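Local coordinates for NO-binding heme-dependent sensor protein (Shewanella oneidensis, PDB 4U9B), which binds heme and, through its iron, nitric oxide, and probably serves as a gas sensor of the H-NOX family, at residues A[25-29]-A[49-54]; A[91-96]-A[127-131]. All blocks are in the same frame, centred on the assembly; numbering follows the deposited sequence.

How the interactions relate
Interaction 1 joins two helices of the N-terminal helical part of this H-NOX protein; interaction 2 joins a short helix to the antiparallel sheet. The first packs helix 19-29 against helix 44-58 and mixes charge with apolar side chains; the second is wholly apolar and lays helix 91-96 over strand 128-133. They lie on opposite sides of the chain's centre, about 33 Å between centres and about 20 Å between nearest atoms, so neither touches the other. Their relation to the cofactor differs as well: the side chain of Ile50 stays about 13 Å from the heme, whereas that of Leu130 comes within about 5 Å of it and about 9 Å of the bound nitric oxide.

Interaction 1 (A[25-29]-A[49-54]); sequences LLEKH and SIVQDV
Asp53 OD2 is gripped by two donors from helix 19-29, Lys28 and His29. The bond from His29 NE2 is nearly straight: it lies 2.7 Å from Asp53 OD2 with an N-H...O angle of 170°, and the oxygen sits in the ring plane and accepts through its anti lone pair. Ring and carboxylate planes stand perpendicular. Lys28 NZ, 2.8 Å from Asp53 OD2, forms a salt bridge from the syn side, well out of the carboxylate plane; a bend at chi3 (69°) swings its otherwise extended chain back to the acid. Asp53 OD1 has its own partner, a salt bridge to Arg57 one turn on, so both oxygens are engaged and the carboxylate's rotation is probably fixed. The two positive groups, with the histidine, would favour its ionised form.

The imidazole is also sandwiched. Ser49 O stands 3.7 Å above the centre of the His29 ring, while Lys28 CB lies against the rim of the opposite face. A water ties the end of helix 19-29 to its neighbour by donating to His29 O and to Ser49 OG, which is also bonded to Ser45 O.

Beside the polar cluster, Leu25 CD2 rests against the Asp53 carboxylate and Leu25 CD1 lies 4.0 Å from Ile50 CG2, with Val54 CG2 close by. Leu26 CD2 reaches Ile50 CD1 at 3.9 Å. Helix 3-17 adds Val13 and Leu9 to this apolar side. The short axes pass 9.8 Å apart at 118°, a steeply crossed helix pair fastened by a His-carboxylate hydrogen bond within the helical part of the H-NOX fold.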
ATOM      1  N   LEU A  25      17.709  -7.754  -8.179  1.00 29.06           N
ATOM      2  CA  LEU A  25      17.297  -7.045  -6.976  1.00 28.16           C
ATOM      3  C   LEU A  25      17.296  -7.961  -5.755  1.00 27.24           C
ATOM      4  O   LEU A  25      17.672  -7.544  -4.663  1.00 29.23           O
ATOM      5  CB  LEU A  25      15.910  -6.429  -7.175  1.00 30.46           C
ATOM      6  CG  LEU A  25      15.857  -5.250  -8.152  1.00 30.49           C
ATOM      7  CD1 LEU A  25      14.431  -4.985  -8.610  1.00 31.95           C
ATOM      8  CD2 LEU A  25      16.454  -4.002  -7.517  1.00 30.55           C
ATOM      9  N   LEU A  26      16.874  -9.208  -5.935  1.00 28.53           N
ATOM     10  CA  LEU A  26      16.871 -10.161  -4.830  1.00 30.45           C
ATOM     11  C   LEU A  26      18.291 -10.567  -4.437  1.00 30.75           C
ATOM     12  O   LEU A  26      18.585 -10.720  -3.252  1.00 32.27           O
ATOM     13  CB  LEU A  26      16.044 -11.402  -5.182  1.00 31.14           C
ATOM     14  CG  LEU A  26      14.522 -11.231  -5.263  1.00 32.86           C
ATOM     15  CD1 LEU A  26      13.832 -12.590  -5.189  1.00 32.81           C
ATOM     16  CD2 LEU A  26      13.986 -10.315  -4.175  1.00 35.70           C
ATOM     17  N   GLU A  27      19.170 -10.732  -5.423  1.00 34.48           N
ATOM     18  CA  GLU A  27      20.574 -11.037  -5.142  1.00 34.65           C
ATOM     19  C   GLU A  27      21.206  -9.928  -4.312  1.00 32.92           C
ATOM     20  O   GLU A  27      21.943 -10.189  -3.362  1.00 34.08           O
ATOM     21  CB  GLU A  27      21.369 -11.219  -6.436  1.00 38.87           C
ATOM     22  CG  GLU A  27      21.078 -12.505  -7.190  1.00 41.64           C
ATOM     23  CD  GLU A  27      21.869 -12.611  -8.482  1.00 45.19           C
ATOM     24  OE1 GLU A  27      22.920 -11.945  -8.598  1.00 45.39           O
ATOM     25  OE2 GLU A  27      21.438 -13.358  -9.386  1.00 47.44           O
ATOM     26  N   LYS A  28      20.898  -8.686  -4.673  1.00 31.08           N
ATOM     27  CA  LYS A  28      21.495  -7.532  -4.018  1.00 30.13           C
ATOM     28  C   LYS A  28      20.950  -7.290  -2.618  1.00 29.33           C
ATOM     29  O   LYS A  28      21.695  -6.899  -1.723  1.00 32.18           O
ATOM     30  CB  LYS A  28      21.268  -6.271  -4.853  1.00 34.12           C
ATOM     31  CG  LYS A  28      22.070  -6.201  -6.136  1.00 35.52           C
ATOM     32  CD  LYS A  28      21.876  -4.862  -6.840  1.00 37.34           C
ATOM     33  CE  LYS A  28      22.511  -3.710  -6.067  1.00 41.29           C
ATOM     34  NZ  LYS A  28      22.240  -2.384  -6.697  1.00 41.54           N
ATOM     35  N   HIS A  29      19.650  -7.522  -2.432  1.00 28.34           N
ATOM     36  CA  HIS A  29      18.949  -6.994  -1.262  1.00 27.88           C
ATOM     37  C   HIS A  29      18.310  -8.041  -0.345  1.00 32.51           C
ATOM     38  O   HIS A  29      17.859  -7.699   0.748  1.00 37.89           O
ATOM     39  CB  HIS A  29      17.876  -6.011  -1.737  1.00 26.02           C
ATOM     40  CG  HIS A  29      18.419  -4.905  -2.585  1.00 26.41           C
ATOM     41  ND1 HIS A  29      19.289  -3.956  -2.096  1.00 27.60           N
ATOM     42  CD2 HIS A  29      18.234  -4.606  -3.893  1.00 25.92           C
ATOM     43  CE1 HIS A  29      19.612  -3.116  -3.064  1.00 28.45           C
ATOM     44  NE2 HIS A  29      18.983  -3.488  -4.164  1.00 27.59           N
ATOM     45  N   SER A  49      14.728  -1.737   0.510  1.00 21.07           N
ATOM     46  CA  SER A  49      15.988  -1.781  -0.224  1.00 21.47           C
ATOM     47  C   SER A  49      15.736  -1.977  -1.711  1.00 21.42           C
ATOM     48  O   SER A  49      16.360  -1.325  -2.548  1.00 21.53           O
ATOM     49  CB  SER A  49      16.891  -2.896   0.304  1.00 23.65           C
ATOM     50  OG  SER A  49      17.434  -2.545   1.559  1.00 28.41           O
ATOM     51  N   ILE A  50      14.817  -2.880  -2.036  1.00 21.25           N
ATOM     52  CA  ILE A  50      14.463  -3.132  -3.424  1.00 22.64           C
ATOM     53  C   ILE A  50      13.888  -1.874  -4.064  1.00 23.29           C
ATOM     54  O   ILE A  50      14.320  -1.470  -5.143  1.00 25.69           O
ATOM     55  CB  ILE A  50      13.452  -4.288  -3.551  1.00 22.91           C
ATOM     56  CG1 ILE A  50      14.127  -5.614  -3.186  1.00 24.58           C
ATOM     57  CG2 ILE A  50      12.895  -4.373  -4.974  1.00 23.58           C
ATOM     58  CD1 ILE A  50      13.160  -6.749  -2.950  1.00 26.05           C
ATOM     59  N   VAL A  51      12.913  -1.259  -3.399  1.00 22.22           N
ATOM     60  CA  VAL A  51      12.250  -0.086  -3.955  1.00 22.43           C
ATOM     61  C   VAL A  51      13.211   1.106  -4.009  1.00 23.51           C
ATOM     62  O   VAL A  51      13.126   1.923  -4.922  1.00 26.48           O
ATOM     63  CB  VAL A  51      10.983   0.281  -3.149  1.00 23.27           C
ATOM     64  CG1 VAL A  51      10.279   1.482  -3.754  1.00 25.55           C
ATOM     65  CG2 VAL A  51      10.014  -0.891  -3.137  1.00 25.90           C
ATOM     66  N   GLN A  52      14.125   1.195  -3.045  1.00 24.24           N
ATOM     67  CA  GLN A  52      15.146   2.246  -3.047  1.00 27.58           C
ATOM     68  C   GLN A  52      16.042   2.130  -4.271  1.00 27.38           C
ATOM     69  O   GLN A  52      16.404   3.137  -4.887  1.00 27.01           O
ATOM     70  CB  GLN A  52      15.994   2.193  -1.774  1.00 33.13           C
ATOM     71  CG  GLN A  52      16.970   3.372  -1.631  1.00 40.02           C
ATOM     72  CD  GLN A  52      16.555   4.391  -0.578  1.00 46.34           C
ATOM     73  OE1 GLN A  52      15.471   4.310   0.002  1.00 47.80           O
ATOM     74  NE2 GLN A  52      17.429   5.361  -0.327  1.00 49.78           N
ATOM     75  N   ASP A  53      16.400   0.897  -4.608  1.00 25.02           N
ATOM     76  CA  ASP A  53      17.242   0.618  -5.765  1.00 25.56           C
ATOM     77  C   ASP A  53      16.535   1.049  -7.049  1.00 26.13           C
ATOM     78  O   ASP A  53      17.107   1.759  -7.874  1.00 26.54           O
ATOM     79  CB  ASP A  53      17.583  -0.873  -5.811  1.00 27.17           C
ATOM     80  CG  ASP A  53      18.748  -1.183  -6.722  1.00 29.65           C
ATOM     81  OD1 ASP A  53      18.989  -0.421  -7.681  1.00 36.47           O
ATOM     82  OD2 ASP A  53      19.425  -2.198  -6.468  1.00 27.47           O
ATOM     83  N   VAL A  54      15.283   0.626  -7.197  1.00 27.45           N
ATOM     84  CA  VAL A  54      14.476   0.993  -8.356  1.00 29.82           C
ATOM     85  C   VAL A  54      14.394   2.509  -8.496  1.00 30.52           C
ATOM     86  O   VAL A  54      14.599   3.051  -9.582  1.00 34.71           O
ATOM     87  CB  VAL A  54      13.048   0.409  -8.255  1.00 31.48           C
ATOM     88  CG1 VAL A  54      12.153   0.939  -9.373  1.00 35.23           C
ATOM     89  CG2 VAL A  54      13.090  -1.113  -8.290  1.00 30.15           C
TER
HETATM   90  O   HOH W   1      18.253  -5.466   2.099  1.00 35.43           O

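Interaction 2 (A[91-96]-A[127-131]); sequences FTSLVM and QIALR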
ATOM      1  N   PHE A  91     -16.623   3.357  -2.765  1.00 33.40           N
ATOM      2  CA  PHE A  91     -15.322   3.828  -2.303  1.00 32.78           C
ATOM      3  C   PHE A  91     -15.342   4.265  -0.840  1.00 30.19           C
ATOM      4  O   PHE A  91     -14.476   3.871  -0.060  1.00 28.78           O
ATOM      5  CB  PHE A  91     -14.850   4.983  -3.189  1.00 32.38           C
ATOM      6  CG  PHE A  91     -13.565   5.618  -2.737  1.00 29.72           C
ATOM      7  CD1 PHE A  91     -12.347   5.015  -3.002  1.00 28.27           C
ATOM      8  CD2 PHE A  91     -13.576   6.827  -2.063  1.00 28.24           C
ATOM      9  CE1 PHE A  91     -11.164   5.601  -2.591  1.00 27.69           C
ATOM     10  CE2 PHE A  91     -12.396   7.420  -1.652  1.00 27.02           C
ATOM     11  CZ  PHE A  91     -11.187   6.806  -1.916  1.00 27.22           C
ATOM     12  N   THR A  92     -16.333   5.071  -0.466  1.00 31.97           N
ATOM     13  CA  THR A  92     -16.411   5.596   0.895  1.00 32.13           C
ATOM     14  C   THR A  92     -16.533   4.472   1.920  1.00 31.74           C
ATOM     15  O   THR A  92     -15.912   4.524   2.984  1.00 30.42           O
ATOM     16  CB  THR A  92     -17.602   6.560   1.060  1.00 32.53           C
ATOM     17  OG1 THR A  92     -17.444   7.675   0.175  1.00 31.21           O
ATOM     18  CG2 THR A  92     -17.694   7.077   2.494  1.00 31.81           C
ATOM     19  N   SER A  93     -17.335   3.461   1.595  1.00 30.79           N
ATOM     20  CA  SER A  93     -17.536   2.323   2.486  1.00 32.83           C
ATOM     21  C   SER A  93     -16.225   1.584   2.734  1.00 28.65           C
ATOM     22  O   SER A  93     -15.927   1.195   3.863  1.00 28.95           O
ATOM     23  CB  SER A  93     -18.574   1.358   1.904  1.00 37.00           C
ATOM     24  OG  SER A  93     -19.753   2.042   1.520  1.00 41.62           O
ATOM     25  N   LEU A  94     -15.444   1.399   1.674  1.00 27.35           N
ATOM     26  CA  LEU A  94     -14.162   0.703   1.777  1.00 26.74           C
ATOM     27  C   LEU A  94     -13.209   1.458   2.695  1.00 28.33           C
ATOM     28  O   LEU A  94     -12.653   0.882   3.628  1.00 27.20           O
ATOM     29  CB  LEU A  94     -13.529   0.526   0.393  1.00 28.39           C
ATOM     30  CG  LEU A  94     -12.286  -0.373   0.313  1.00 28.99           C
ATOM     31  CD1 LEU A  94     -12.171  -0.990  -1.072  1.00 31.79           C
ATOM     32  CD2 LEU A  94     -10.999   0.384   0.648  1.00 27.77           C
ATOM     33  N   VAL A  95     -13.022   2.746   2.423  1.00 27.67           N
ATOM     34  CA  VAL A  95     -12.079   3.562   3.184  1.00 27.57           C
ATOM     35  C   VAL A  95     -12.464   3.628   4.658  1.00 28.57           C
ATOM     36  O   VAL A  95     -11.615   3.488   5.540  1.00 26.80           O
ATOM     37  CB  VAL A  95     -11.995   4.993   2.618  1.00 26.75           C
ATOM     38  CG1 VAL A  95     -11.034   5.846   3.444  1.00 26.81           C
ATOM     39  CG2 VAL A  95     -11.549   4.958   1.164  1.00 27.58           C
ATOM     40  N   MET A  96     -13.746   3.850   4.923  1.00 26.53           N
ATOM     41  CA  MET A  96     -14.235   3.902   6.293  1.00 28.52           C
ATOM     42  C   MET A  96     -14.195   2.524   6.949  1.00 29.87           C
ATOM     43  O   MET A  96     -14.326   2.407   8.168  1.00 30.12           O
ATOM     44  CB  MET A  96     -15.658   4.465   6.319  1.00 30.63           C
ATOM     45  CG  MET A  96     -15.737   5.927   5.911  1.00 34.27           C
ATOM     46  SD  MET A  96     -14.824   7.012   7.027  1.00 33.67           S
ATOM     47  CE  MET A  96     -15.809   6.860   8.516  1.00 33.73           C
ATOM     48  N   GLN A 127     -16.190  14.915   2.666  1.00 28.25           N
ATOM     49  CA  GLN A 127     -14.768  14.610   2.580  1.00 25.81           C
ATOM     50  C   GLN A 127     -14.463  13.558   3.637  1.00 23.64           C
ATOM     51  O   GLN A 127     -15.166  13.467   4.645  1.00 22.94           O
ATOM     52  CB  GLN A 127     -13.906  15.859   2.787  1.00 26.25           C
ATOM     53  CG  GLN A 127     -14.080  16.922   1.713  1.00 27.50           C
ATOM     54  CD  GLN A 127     -13.193  18.136   1.939  1.00 30.61           C
ATOM     55  OE1 GLN A 127     -12.773  18.412   3.062  1.00 29.93           O
ATOM     56  NE2 GLN A 127     -12.908  18.868   0.868  1.00 36.68           N
ATOM     57  N   ILE A 128     -13.431  12.756   3.396  1.00 21.77           N
ATOM     58  CA  ILE A 128     -12.987  11.754   4.355  1.00 20.80           C
ATOM     59  C   ILE A 128     -11.645  12.170   4.938  1.00 21.18           C
ATOM     60  O   ILE A 128     -10.703  12.422   4.196  1.00 21.00           O
ATOM     61  CB  ILE A 128     -12.850  10.363   3.702  1.00 22.43           C
ATOM     62  CG1 ILE A 128     -14.183   9.923   3.091  1.00 25.24           C
ATOM     63  CG2 ILE A 128     -12.371   9.331   4.726  1.00 23.29           C
ATOM     64  CD1 ILE A 128     -14.059   8.747   2.135  1.00 27.80           C
ATOM     65  N   ALA A 129     -11.570  12.246   6.264  1.00 21.17           N
ATOM     66  CA  ALA A 129     -10.318  12.527   6.957  1.00 21.11           C
ATOM     67  C   ALA A 129      -9.695  11.223   7.432  1.00 22.13           C
ATOM     68  O   ALA A 129     -10.211  10.573   8.341  1.00 22.11           O
ATOM     69  CB  ALA A 129     -10.551  13.461   8.128  1.00 23.86           C
ATOM     70  N   LEU A 130      -8.583  10.846   6.809  1.00 19.42           N
ATOM     71  CA  LEU A 130      -7.936   9.575   7.091  1.00 20.27           C
ATOM     72  C   LEU A 130      -6.606   9.782   7.805  1.00 22.89           C
ATOM     73  O   LEU A 130      -5.656  10.306   7.226  1.00 22.53           O
ATOM     74  CB  LEU A 130      -7.726   8.797   5.791  1.00 19.83           C
ATOM     75  CG  LEU A 130      -7.523   7.287   5.931  1.00 23.42           C
ATOM     76  CD1 LEU A 130      -8.755   6.616   6.533  1.00 26.69           C
ATOM     77  CD2 LEU A 130      -7.200   6.673   4.584  1.00 25.81           C
ATOM     78  N   ARG A 131      -6.553   9.376   9.071  1.00 21.18           N
ATOM     79  CA  ARG A 131      -5.322   9.449   9.844  1.00 21.02           C
ATOM     80  C   ARG A 131      -4.494   8.201   9.589  1.00 18.89           C
ATOM     81  O   ARG A 131      -5.020   7.090   9.624  1.00 21.37           O
ATOM     82  CB  ARG A 131      -5.617   9.591  11.338  1.00 23.84           C
ATOM     83  CG  ARG A 131      -4.372   9.742  12.202  1.00 25.68           C
ATOM     84  CD  ARG A 131      -4.687   9.551  13.679  1.00 32.89           C
ATOM     85  NE  ARG A 131      -3.508   9.746  14.525  1.00 39.87           N
ATOM     86  CZ  ARG A 131      -2.644   8.792  14.862  1.00 44.21           C
ATOM     87  NH1 ARG A 131      -2.804   7.543  14.433  1.00 41.86           N
ATOM     88  NH2 ARG A 131      -1.607   9.086  15.636  1.00 47.63           N
TER
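Ile128, the first strand residue to touch helix 91-96, sends its two branches to different parts of that helix. Its CG1 lies beside the backbone N (chi1 -58°) and the chain then extends (chi2 165°), carrying CD1 to Thr92, where Ile128 CD1 lies 4.0 Å from Thr92 CG2. The same methyl approaches the Phe91 ring obliquely. The other branch, CG2, faces the next turn: Ile128 CG2 is 3.9 Å from Val95 CG1 and also meets the sulfur of Met96, whose chain bends at chi2 and chi3.

Ala129 points away, as alternation along a strand requires, and Leu130 returns to the helix side. Both its methyls approach Val95, with Leu130 CD1 3.9 Å from Val95 CG1. Val95 CG1 therefore touches the two inward-facing strand residues in turn, and the contact is made by apolar packing.

The short axes run at 27°, 10.2 Å apart, so the helix lies nearly along the strand. Through Leu94 the same helix also lines the heme pocket. Strand 128-133 is held between strands 117-122 and 172-179 of the antiparallel sheet; Leu122 meets Thr92, Met96 and Ile128, while helix 139-152 brings Leu146 against both Val95 and Leu130, and Ala149 and Ala150 against Phe91.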